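Local coordinates for protein MlnE (Bacillus amyloliquefaciens subsp. plantarum, PDB 5D2E) that is the B-type ketoreductase region at the N-terminal end of a macrolactin assembly-line polyketide synthase, binding NADP and probably reducing carrier-bound beta-keto intermediates, at residues L363-K372 against N415-F423; F137-L148 against V385-K393. All coordinates share one frame; numbering follows the deposited sequence.

Contact 1 of 2, residues L363-K372 against N415-F423. With NAP (NADP nicotinamide-adenine-dinucleotide phosphate), chain B.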
loop_
_atom_site.group_PDB
_atom_site.type_symbol
_atom_site.label_atom_id
_atom_site.label_comp_id
_atom_site.label_asym_id
_atom_site.label_seq_id
_atom_site.Cartn_x
_atom_site.Cartn_y
_atom_site.Cartn_z
ATOM N N LEU A 363 1.684 1.476 -12.970
ATOM C CA LEU A 363 2.930 1.879 -13.586
ATOM C C LEU A 363 4.006 2.094 -12.577
ATOM O O LEU A 363 3.747 2.257 -11.397
ATOM C CB LEU A 363 2.770 3.112 -14.411
ATOM C CG LEU A 363 2.180 4.321 -13.807
ATOM C CD1 LEU A 363 3.047 5.525 -14.167
ATOM C CD2 LEU A 363 0.810 4.534 -14.417
ATOM N N VAL A 364 5.216 2.103 -13.087
ATOM C CA VAL A 364 6.400 2.153 -12.302
ATOM C C VAL A 364 7.178 3.334 -12.861
ATOM O O VAL A 364 7.250 3.511 -14.056
ATOM C CB VAL A 364 7.169 0.845 -12.531
ATOM C CG1 VAL A 364 8.599 0.938 -12.108
ATOM C CG2 VAL A 364 6.460 -0.307 -11.829
ATOM N N LYS A 365 7.712 4.172 -12.006
ATOM C CA LYS A 365 8.588 5.281 -12.438
ATOM C C LYS A 365 9.535 5.436 -11.308
ATOM O O LYS A 365 9.375 6.345 -10.483
ATOM C CB LYS A 365 7.843 6.597 -12.538
ATOM C CG LYS A 365 7.033 6.940 -13.743
ATOM C CD LYS A 365 6.867 8.474 -13.717
ATOM C CE LYS A 365 5.701 8.972 -14.558
ATOM N NZ LYS A 365 5.974 8.939 -16.032
ATOM N N ASP A 366 10.486 4.546 -11.213
ATOM C CA ASP A 366 11.403 4.515 -10.073
ATOM C C ASP A 366 12.299 5.784 -10.031
ATOM O O ASP A 366 12.715 6.283 -11.087
ATOM C CB ASP A 366 12.253 3.239 -10.141
ATOM C CG ASP A 366 11.455 1.949 -9.733
ATOM O OD1 ASP A 366 10.251 1.992 -9.355
ATOM O OD2 ASP A 366 12.083 0.889 -9.740
ATOM N N ALA A 367 12.464 6.349 -8.828
ATOM C CA ALA A 367 13.397 7.449 -8.551
ATOM C C ALA A 367 13.433 7.594 -7.019
ATOM O O ALA A 367 12.381 7.428 -6.334
ATOM C CB ALA A 367 12.912 8.752 -9.176
ATOM N N PHE A 368 14.601 7.919 -6.495
ATOM C CA PHE A 368 14.761 8.195 -5.098
ATOM C C PHE A 368 13.921 9.423 -4.777
ATOM O O PHE A 368 13.688 10.306 -5.618
ATOM C CB PHE A 368 16.263 8.474 -4.741
ATOM C CG PHE A 368 17.089 7.232 -4.455
ATOM C CD1 PHE A 368 16.970 6.095 -5.245
ATOM C CD2 PHE A 368 18.030 7.233 -3.412
ATOM C CE1 PHE A 368 17.749 4.983 -5.013
ATOM C CE2 PHE A 368 18.835 6.124 -3.174
ATOM C CZ PHE A 368 18.684 4.995 -3.982
ATOM N N ILE A 369 13.504 9.506 -3.523
ATOM C CA ILE A 369 12.738 10.648 -3.025
ATOM C C ILE A 369 13.409 11.982 -3.364
ATOM O O ILE A 369 12.729 12.924 -3.719
ATOM C CB ILE A 369 12.559 10.511 -1.484
ATOM C CG1 ILE A 369 11.395 9.613 -1.180
ATOM C CG2 ILE A 369 12.257 11.858 -0.803
ATOM C CD1 ILE A 369 10.077 10.282 -1.568
ATOM N N ILE A 370 14.737 12.042 -3.261
ATOM C CA ILE A 370 15.487 13.296 -3.555
ATOM C C ILE A 370 15.283 13.758 -4.992
ATOM O O ILE A 370 15.414 14.927 -5.231
ATOM C CB ILE A 370 17.029 13.216 -3.257
ATOM C CG1 ILE A 370 17.705 11.991 -3.902
ATOM C CG2 ILE A 370 17.276 13.152 -1.777
ATOM C CD1 ILE A 370 19.211 11.839 -3.657
ATOM N N LYS A 371 14.963 12.847 -5.922
ATOM C CA LYS A 371 14.759 13.155 -7.338
ATOM C C LYS A 371 13.317 13.068 -7.799
ATOM O O LYS A 371 13.008 13.419 -8.935
ATOM C CB LYS A 371 15.580 12.193 -8.177
ATOM C CG LYS A 371 17.055 12.172 -7.774
ATOM C CD LYS A 371 17.983 12.866 -8.752
ATOM C CE LYS A 371 18.338 11.914 -9.898
ATOM N NZ LYS A 371 19.636 12.244 -10.555
ATOM N N LYS A 372 12.418 12.586 -6.948
ATOM C CA LYS A 372 11.021 12.548 -7.323
ATOM C C LYS A 372 10.458 13.920 -7.426
ATOM O O LYS A 372 10.869 14.821 -6.774
ATOM C CB LYS A 372 10.162 11.820 -6.257
ATOM C CG LYS A 372 10.091 10.328 -6.403
ATOM C CD LYS A 372 9.086 9.885 -7.424
ATOM C CE LYS A 372 9.210 8.390 -7.691
ATOM N NZ LYS A 372 8.210 8.070 -8.716
ATOM N N ASN A 415 12.246 -1.457 -2.005
ATOM C CA ASN A 415 13.582 -1.132 -2.392
ATOM C C ASN A 415 13.629 0.317 -2.624
ATOM O O ASN A 415 12.643 0.946 -3.054
ATOM C CB ASN A 415 14.009 -1.919 -3.648
ATOM C CG ASN A 415 13.824 -3.409 -3.439
ATOM O OD1 ASN A 415 14.707 -4.065 -2.900
ATOM N ND2 ASN A 415 12.612 -3.915 -3.731
ATOM N N ALA A 416 14.816 0.821 -2.357
ATOM C CA ALA A 416 15.175 2.156 -2.697
ATOM C C ALA A 416 14.649 2.550 -4.084
ATOM O O ALA A 416 14.784 1.805 -5.055
ATOM C CB ALA A 416 16.685 2.285 -2.578
ATOM N N GLY A 417 14.021 3.711 -4.211
ATOM C CA GLY A 417 13.478 4.130 -5.494
ATOM C C GLY A 417 11.998 3.853 -5.760
ATOM O O GLY A 417 11.436 4.385 -6.693
ATOM N N GLN A 418 11.352 3.090 -4.899
ATOM C CA GLN A 418 9.963 2.690 -5.157
ATOM C C GLN A 418 9.025 3.281 -4.105
ATOM O O GLN A 418 8.012 2.648 -3.794
ATOM C CB GLN A 418 9.854 1.188 -5.008
ATOM C CG GLN A 418 10.852 0.346 -5.757
ATOM C CD GLN A 418 10.564 -1.148 -5.502
ATOM O OE1 GLN A 418 10.916 -1.743 -4.440
ATOM N NE2 GLN A 418 9.887 -1.744 -6.461
ATOM N N SER A 419 9.336 4.449 -3.538
ATOM C CA SER A 419 8.576 4.886 -2.345
ATOM C C SER A 419 7.043 5.090 -2.605
ATOM O O SER A 419 6.214 4.686 -1.771
ATOM C CB SER A 419 9.197 6.121 -1.724
ATOM O OG SER A 419 9.166 7.160 -2.627
ATOM N N ASP A 420 6.701 5.713 -3.713
ATOM C CA ASP A 420 5.340 6.029 -4.085
ATOM C C ASP A 420 4.647 4.781 -4.607
ATOM O O ASP A 420 3.473 4.535 -4.299
ATOM C CB ASP A 420 5.213 7.149 -5.110
ATOM C CG ASP A 420 6.214 7.025 -6.293
ATOM O OD1 ASP A 420 7.140 6.189 -6.219
ATOM O OD2 ASP A 420 6.037 7.745 -7.269
ATOM N N TYR A 421 5.402 3.946 -5.307
ATOM C CA TYR A 421 4.885 2.637 -5.786
ATOM C C TYR A 421 4.544 1.735 -4.603
ATOM O O TYR A 421 3.482 1.088 -4.583
ATOM C CB TYR A 421 5.922 1.975 -6.707
ATOM C CG TYR A 421 5.519 0.675 -7.352
ATOM C CD1 TYR A 421 4.610 0.635 -8.416
ATOM C CD2 TYR A 421 6.113 -0.515 -6.957
ATOM C CE1 TYR A 421 4.245 -0.567 -9.017
ATOM C CE2 TYR A 421 5.770 -1.722 -7.571
ATOM C CZ TYR A 421 4.850 -1.730 -8.583
ATOM O OH TYR A 421 4.556 -2.932 -9.147
ATOM N N ALA A 422 5.441 1.665 -3.620
ATOM C CA ALA A 422 5.251 0.877 -2.422
ATOM C C ALA A 422 4.000 1.378 -1.686
ATOM O O ALA A 422 3.145 0.573 -1.315
ATOM C CB ALA A 422 6.473 0.953 -1.547
ATOM N N PHE A 423 3.864 2.709 -1.561
ATOM C CA PHE A 423 2.689 3.319 -0.943
ATOM C C PHE A 423 1.398 2.934 -1.689
ATOM O O PHE A 423 0.400 2.546 -1.066
ATOM C CB PHE A 423 2.846 4.842 -0.914
ATOM C CG PHE A 423 1.599 5.569 -0.518
ATOM C CD1 PHE A 423 1.312 5.745 0.827
ATOM C CD2 PHE A 423 0.698 5.978 -1.437
ATOM C CE1 PHE A 423 0.189 6.401 1.242
ATOM C CE2 PHE A 423 -0.500 6.575 -1.035
ATOM C CZ PHE A 423 -0.729 6.808 0.314
HETATM P PA NAP B . 2.405 -3.736 -17.367
HETATM O O1A NAP B . 2.638 -4.768 -18.504
HETATM O O2A NAP B . 2.844 -2.286 -17.470
HETATM O O5B NAP B . 0.802 -3.709 -17.245
HETATM C C5B NAP B . 0.184 -2.699 -16.457
HETATM C C4B NAP B . -0.902 -2.160 -17.354
HETATM O O4B NAP B . -1.593 -1.122 -16.625
HETATM C C3B NAP B . -0.400 -1.491 -18.662
HETATM O O3B NAP B . -0.795 -2.259 -19.803
HETATM C C2B NAP B . -1.111 -0.128 -18.690
HETATM O O2B NAP B . -1.625 0.151 -19.962
HETATM C C1B NAP B . -2.193 -0.292 -17.596
HETATM N N9A NAP B . -2.557 0.946 -16.919
HETATM C C8A NAP B . -1.722 1.837 -16.259
HETATM N N7A NAP B . -2.428 2.925 -15.794
HETATM C C5A NAP B . -3.724 2.693 -16.085
HETATM C C6A NAP B . -4.968 3.402 -15.897
HETATM N N6A NAP B . -4.926 4.590 -15.209
HETATM N N1A NAP B . -6.142 2.857 -16.452
HETATM C C2A NAP B . -6.107 1.683 -17.109
HETATM N N3A NAP B . -4.970 0.965 -17.323
HETATM C C4A NAP B . -3.796 1.407 -16.859
HETATM O O3 NAP B . 2.962 -4.314 -15.948
HETATM P PN NAP B . 2.854 -5.841 -15.409
HETATM O O1N NAP B . 4.247 -6.417 -15.226
HETATM O O2N NAP B . 1.719 -6.466 -16.177
HETATM O O5D NAP B . 2.282 -5.726 -13.901
HETATM C C5D NAP B . 0.833 -5.617 -13.784
HETATM C C4D NAP B . 0.392 -5.355 -12.338
HETATM O O4D NAP B . 0.972 -6.275 -11.424
HETATM C C3D NAP B . 0.868 -3.961 -11.908
HETATM O O3D NAP B . -0.182 -3.316 -11.210
HETATM C C2D NAP B . 2.084 -4.214 -11.035
HETATM O O2D NAP B . 2.307 -3.148 -10.069
HETATM C C1D NAP B . 1.811 -5.620 -10.427
HETATM N N1N NAP B . 3.096 -6.304 -10.133
HETATM C C2N NAP B . 3.881 -6.825 -11.146
HETATM C C3N NAP B . 5.110 -7.474 -10.932
HETATM C C7N NAP B . 5.959 -8.063 -12.093
HETATM O O7N NAP B . 7.064 -8.566 -11.869
HETATM N N7N NAP B . 5.542 -8.082 -13.367
HETATM C C4N NAP B . 5.563 -7.556 -9.607
HETATM C C5N NAP B . 4.789 -6.991 -8.585
HETATM C C6N NAP B . 3.546 -6.388 -8.860
HETATM P P2B NAP B . -1.923 1.666 -20.526
HETATM O O1X NAP B . -0.632 2.471 -20.490
HETATM O O2X NAP B . -2.508 1.446 -21.958
HETATM O O3X NAP B . -2.936 2.252 -19.581
HETATM O O HOH W 1 9.211 -0.450 -8.622
HETATM O O HOH W 2 11.484 6.415 -3.907
#
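Lys-372 and Asp-420 approach from opposite directions and form the buried, tightly packed part of this contact, in the Rossmann-type KR domain, where the loop after strand 356-359 lies against the start of helix 419-437. Lys-372 NZ forms a salt bridge with Asp-420 OD2 at 2.6 Å, on the syn side and 21° out of the carboxylate plane. The same ammonium bonds to Lys-365 O at 2.7 Å and to Ser-376 OG, so three partners hold it and the loop is tied back on itself. Nearby, Ile-369 CD1 packs on Ser-419 OG at 3.4 Å. Backbone joins backbone where Ala-367 N donates to Gly-417 O (3.1 Å), on a lone pair in the carbonyl plane.

The outer side is looser. Phe-368 CZ rests on Ala-416 CB at 3.6 Å, and between Asp-366 and Gln-418 a water bridges OD1 to NE2 rather than the side chains bonding directly.

Toward the cofactor, Val-364 CG2 makes an off-centre CH-pi contact with Tyr-421. With CG anti to the backbone N (chi1 -176°), the tyrosine reaches NADP; its OH and O2D of the nicotinamide ribose, at the ring edge, share a hydrogen bond modelled at 2.4 Å, so short that its exact length is doubtful.

Contact 2 of 2, residues F137-L148 against V385-K393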
loop_
_atom_site.group_PDB
_atom_site.type_symbol
_atom_site.label_atom_id
_atom_site.label_comp_id
_atom_site.label_asym_id
_atom_site.label_seq_id
_atom_site.Cartn_x
_atom_site.Cartn_y
_atom_site.Cartn_z
ATOM N N PHE A 137 -11.700 8.323 6.460
ATOM C CA PHE A 137 -11.589 7.993 5.055
ATOM C C PHE A 137 -12.975 7.935 4.466
ATOM O O PHE A 137 -13.898 7.398 5.074
ATOM C CB PHE A 137 -10.880 6.642 4.905
ATOM C CG PHE A 137 -10.892 6.119 3.489
ATOM C CD1 PHE A 137 -11.968 5.350 3.033
ATOM C CD2 PHE A 137 -9.848 6.438 2.589
ATOM C CE1 PHE A 137 -11.997 4.897 1.701
ATOM C CE2 PHE A 137 -9.892 6.000 1.296
ATOM C CZ PHE A 137 -10.958 5.249 0.838
ATOM N N LYS A 138 -13.133 8.538 3.295
ATOM C CA LYS A 138 -14.306 8.415 2.493
ATOM C C LYS A 138 -13.866 8.225 1.054
ATOM O O LYS A 138 -12.830 8.778 0.641
ATOM C CB LYS A 138 -15.105 9.706 2.483
ATOM C CG LYS A 138 -15.729 10.168 3.793
ATOM C CD LYS A 138 -16.743 11.288 3.485
ATOM C CE LYS A 138 -17.620 10.894 2.267
ATOM N NZ LYS A 138 -18.930 11.577 2.053
ATOM N N ASN A 139 -14.700 7.525 0.291
ATOM C CA ASN A 139 -14.372 7.173 -1.089
ATOM C C ASN A 139 -14.817 8.303 -2.053
ATOM O O ASN A 139 -15.513 8.046 -3.069
ATOM C CB ASN A 139 -14.969 5.817 -1.451
ATOM C CG ASN A 139 -16.492 5.846 -1.527
ATOM O OD1 ASN A 139 -17.109 6.680 -0.919
ATOM N ND2 ASN A 139 -17.076 4.907 -2.244
ATOM N N THR A 140 -14.471 9.539 -1.706
ATOM C CA THR A 140 -14.711 10.690 -2.602
ATOM C C THR A 140 -13.368 11.317 -2.990
ATOM O O THR A 140 -12.366 11.263 -2.215
ATOM C CB THR A 140 -15.532 11.802 -1.949
ATOM O OG1 THR A 140 -14.805 12.301 -0.820
ATOM C CG2 THR A 140 -16.847 11.279 -1.468
ATOM N N GLU A 141 -13.353 11.975 -4.138
ATOM C CA GLU A 141 -12.140 12.592 -4.601
ATOM C C GLU A 141 -11.624 13.584 -3.595
ATOM O O GLU A 141 -10.449 13.610 -3.293
ATOM C CB GLU A 141 -12.368 13.292 -5.915
ATOM C CG GLU A 141 -11.074 13.872 -6.478
ATOM C CD GLU A 141 -11.226 14.501 -7.846
ATOM O OE1 GLU A 141 -12.302 14.435 -8.447
ATOM O OE2 GLU A 141 -10.218 15.042 -8.316
ATOM N N ASP A 142 -12.503 14.442 -3.125
ATOM C CA ASP A 142 -12.091 15.508 -2.230
ATOM C C ASP A 142 -11.481 14.954 -0.928
ATOM O O ASP A 142 -10.471 15.432 -0.455
ATOM C CB ASP A 142 -13.305 16.374 -1.883
ATOM C CG ASP A 142 -12.906 17.599 -1.105
ATOM O OD1 ASP A 142 -12.186 18.428 -1.682
ATOM O OD2 ASP A 142 -13.244 17.708 0.091
ATOM N N ALA A 143 -12.111 13.944 -0.353
ATOM C CA ALA A 143 -11.640 13.389 0.896
ATOM C C ALA A 143 -10.282 12.734 0.666
ATOM O O ALA A 143 -9.389 12.893 1.483
ATOM C CB ALA A 143 -12.593 12.344 1.431
ATOM N N MET A 144 -10.167 11.959 -0.406
ATOM C CA MET A 144 -8.905 11.263 -0.660
ATOM C C MET A 144 -7.777 12.237 -0.923
ATOM O O MET A 144 -6.671 12.062 -0.402
ATOM C CB MET A 144 -9.069 10.254 -1.744
ATOM C CG MET A 144 -9.925 9.067 -1.323
ATOM S SD MET A 144 -9.969 7.866 -2.716
ATOM C CE MET A 144 -11.131 8.681 -3.752
ATOM N N ARG A 145 -8.056 13.297 -1.674
ATOM C CA ARG A 145 -7.041 14.312 -1.917
ATOM C C ARG A 145 -6.564 14.934 -0.619
ATOM O O ARG A 145 -5.346 15.107 -0.433
ATOM C CB ARG A 145 -7.558 15.404 -2.871
ATOM C CG ARG A 145 -7.568 14.986 -4.320
ATOM C CD ARG A 145 -7.852 16.171 -5.266
ATOM N NE ARG A 145 -8.002 15.711 -6.637
ATOM C CZ ARG A 145 -7.002 15.247 -7.405
ATOM N NH1 ARG A 145 -5.747 15.136 -6.962
ATOM N NH2 ARG A 145 -7.275 14.867 -8.645
ATOM N N LYS A 146 -7.483 15.267 0.282
ATOM C CA LYS A 146 -7.086 15.872 1.576
ATOM C C LYS A 146 -6.263 14.923 2.399
ATOM O O LYS A 146 -5.247 15.358 2.995
ATOM C CB LYS A 146 -8.280 16.336 2.381
ATOM C CG LYS A 146 -9.005 17.435 1.637
ATOM C CD LYS A 146 -10.105 18.134 2.434
ATOM C CE LYS A 146 -10.564 19.355 1.603
ATOM N NZ LYS A 146 -12.009 19.691 1.737
ATOM N N GLN A 147 -6.661 13.632 2.421
ATOM C CA GLN A 147 -5.892 12.657 3.217
ATOM C C GLN A 147 -4.454 12.508 2.652
ATOM O O GLN A 147 -3.483 12.482 3.392
ATOM C CB GLN A 147 -6.573 11.323 3.317
ATOM C CG GLN A 147 -7.891 11.335 4.147
ATOM C CD GLN A 147 -8.226 9.957 4.635
ATOM O OE1 GLN A 147 -7.998 8.959 3.912
ATOM N NE2 GLN A 147 -8.637 9.862 5.870
ATOM N N LEU A 148 -4.340 12.480 1.326
ATOM C CA LEU A 148 -3.016 12.337 0.696
ATOM C C LEU A 148 -2.175 13.568 0.993
ATOM O O LEU A 148 -0.966 13.457 1.329
ATOM C CB LEU A 148 -3.170 12.111 -0.789
ATOM C CG LEU A 148 -3.736 10.738 -1.189
ATOM C CD1 LEU A 148 -4.280 10.816 -2.615
ATOM C CD2 LEU A 148 -2.633 9.696 -1.085
ATOM N N VAL A 385 -4.355 3.872 -6.143
ATOM C CA VAL A 385 -5.077 4.573 -5.058
ATOM C C VAL A 385 -6.457 4.952 -5.550
ATOM O O VAL A 385 -7.426 4.293 -5.196
ATOM C CB VAL A 385 -4.275 5.713 -4.475
ATOM C CG1 VAL A 385 -5.109 6.468 -3.409
ATOM C CG2 VAL A 385 -2.988 5.170 -3.908
ATOM N N PHE A 386 -6.549 5.917 -6.456
ATOM C CA PHE A 386 -7.854 6.367 -6.955
ATOM C C PHE A 386 -8.556 5.324 -7.790
ATOM O O PHE A 386 -9.767 5.079 -7.631
ATOM C CB PHE A 386 -7.686 7.646 -7.763
ATOM C CG PHE A 386 -7.289 8.807 -6.937
ATOM C CD1 PHE A 386 -8.258 9.515 -6.242
ATOM C CD2 PHE A 386 -5.976 9.191 -6.827
ATOM C CE1 PHE A 386 -7.921 10.597 -5.495
ATOM C CE2 PHE A 386 -5.628 10.307 -6.078
ATOM C CZ PHE A 386 -6.615 10.988 -5.388
ATOM N N GLY A 387 -7.807 4.661 -8.663
ATOM C CA GLY A 387 -8.405 3.668 -9.564
ATOM C C GLY A 387 -9.104 2.543 -8.832
ATOM O O GLY A 387 -10.228 2.191 -9.144
ATOM N N THR A 388 -8.414 1.999 -7.846
ATOM C CA THR A 388 -8.978 0.951 -7.018
ATOM C C THR A 388 -10.303 1.393 -6.405
ATOM O O THR A 388 -11.285 0.637 -6.408
ATOM C CB THR A 388 -7.986 0.592 -5.924
ATOM O OG1 THR A 388 -6.735 0.235 -6.499
ATOM C CG2 THR A 388 -8.481 -0.572 -5.101
ATOM N N VAL A 389 -10.313 2.621 -5.873
ATOM C CA VAL A 389 -11.505 3.131 -5.172
ATOM C C VAL A 389 -12.629 3.320 -6.155
ATOM O O VAL A 389 -13.781 2.988 -5.859
ATOM C CB VAL A 389 -11.189 4.407 -4.338
ATOM C CG1 VAL A 389 -12.436 5.015 -3.702
ATOM C CG2 VAL A 389 -10.165 4.049 -3.213
ATOM N N TRP A 390 -12.298 3.832 -7.343
ATOM C CA TRP A 390 -13.327 4.057 -8.341
ATOM C C TRP A 390 -13.935 2.785 -8.861
ATOM O O TRP A 390 -15.174 2.732 -9.152
ATOM C CB TRP A 390 -12.796 4.889 -9.483
ATOM C CG TRP A 390 -12.237 6.234 -9.136
ATOM C CD1 TRP A 390 -11.289 6.878 -9.851
ATOM C CD2 TRP A 390 -12.614 7.123 -8.079
ATOM N NE1 TRP A 390 -10.983 8.082 -9.284
ATOM C CE2 TRP A 390 -11.823 8.297 -8.227
ATOM C CE3 TRP A 390 -13.558 7.084 -7.045
ATOM C CZ2 TRP A 390 -11.909 9.410 -7.346
ATOM C CZ3 TRP A 390 -13.666 8.224 -6.183
ATOM C CH2 TRP A 390 -12.826 9.349 -6.332
ATOM N N LEU A 391 -13.119 1.725 -8.944
ATOM C CA LEU A 391 -13.614 0.423 -9.407
ATOM C C LEU A 391 -14.565 -0.168 -8.372
ATOM O O LEU A 391 -15.614 -0.667 -8.697
ATOM C CB LEU A 391 -12.469 -0.533 -9.623
ATOM C CG LEU A 391 -11.605 -0.331 -10.857
ATOM C CD1 LEU A 391 -10.242 -0.983 -10.765
ATOM C CD2 LEU A 391 -12.382 -0.924 -12.048
ATOM N N ASP A 392 -14.198 -0.100 -7.111
ATOM C CA ASP A 392 -15.095 -0.553 -6.060
ATOM C C ASP A 392 -16.401 0.269 -6.073
ATOM O O ASP A 392 -17.484 -0.294 -5.929
ATOM C CB ASP A 392 -14.459 -0.396 -4.706
ATOM C CG ASP A 392 -15.463 -0.592 -3.552
ATOM O OD1 ASP A 392 -15.762 -1.759 -3.272
ATOM O OD2 ASP A 392 -15.900 0.405 -2.972
ATOM N N LYS A 393 -16.269 1.577 -6.205
ATOM C CA LYS A 393 -17.380 2.501 -6.140
ATOM C C LYS A 393 -18.340 2.273 -7.309
ATOM O O LYS A 393 -19.508 2.039 -7.090
ATOM C CB LYS A 393 -16.897 3.926 -6.153
ATOM C CG LYS A 393 -17.979 4.946 -5.785
ATOM C CD LYS A 393 -17.298 6.318 -5.709
ATOM C CE LYS A 393 -18.198 7.412 -5.139
ATOM N NZ LYS A 393 -17.509 8.697 -5.021
HETATM O O HOH W 3 -15.029 2.912 -3.213
#
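Trp-390 presents the edge of its six-membered ring to residues 139-141: Asn-139 O lies in the ring plane, 3.6 Å from CZ3, and Glu-141 N also sits at the edge. Phe-386 O, one helical turn back, stands over one face near the rim. Met-144 makes a Met-aromatic contact obliquely with this ring, SD being 5.3 Å from the centroid, and a second one with Phe-386. The Phe-386 ring is also met obliquely by Leu-148, whose CD1 comes within 3.6 Å of CZ. Val-389 CG2 lies at the edge of the Phe-137 ring and also faces Met-144 tip to tip, 3.9 Å from its SD.

Polar bonds pin the outer end. The extended chain of Lys-393 crosses Asn-139 so that NZ donates to Asn-139 O (2.9 Å) in the carbonyl plane, and Glu-337 gives the ammonium a second partner. A water bonds to Asn-139 ND2, Val-389 O and Asp-392 OD2. Thr-140 N-caps its helix through OG1.

Helix segments 141-148 and 386-393 run nearly antiparallel (154°), their axes 11.8 Å apart at closest approach, joining the N-terminal, Rossmann-like structural subdomain to the catalytic, NADP-binding subdomain. Helix 419-437 touches both segments; helix 186-201 packs on Phe-137 and Leu-148, while helix 337-351 and strand 402-408 back helix 386-394.

The segments alternate along the chain, in the order 137-148, 363-372, 385-393, 415-423, so contact 2 brings together residues from before and within the span that holds contact 1. The centres are 21 Å apart, yet the two meet directly: Phe-423 CZ packs on Leu-148 CD2 at 3.7 Å, and Phe-423 CE2 lies 4.1 Å from Val-385 CG2. Helix 419-437 is common ground, beginning in contact 1 and flanking contact 2 farther along. Helix 141-164 likewise serves both, its later residues Phe-156 and Met-163 touching Ile-369. The structural subdomain thus packs beside the catalytic subdomain, where Lys-384, just before 385-393, and Tyr-421 both bind NADP.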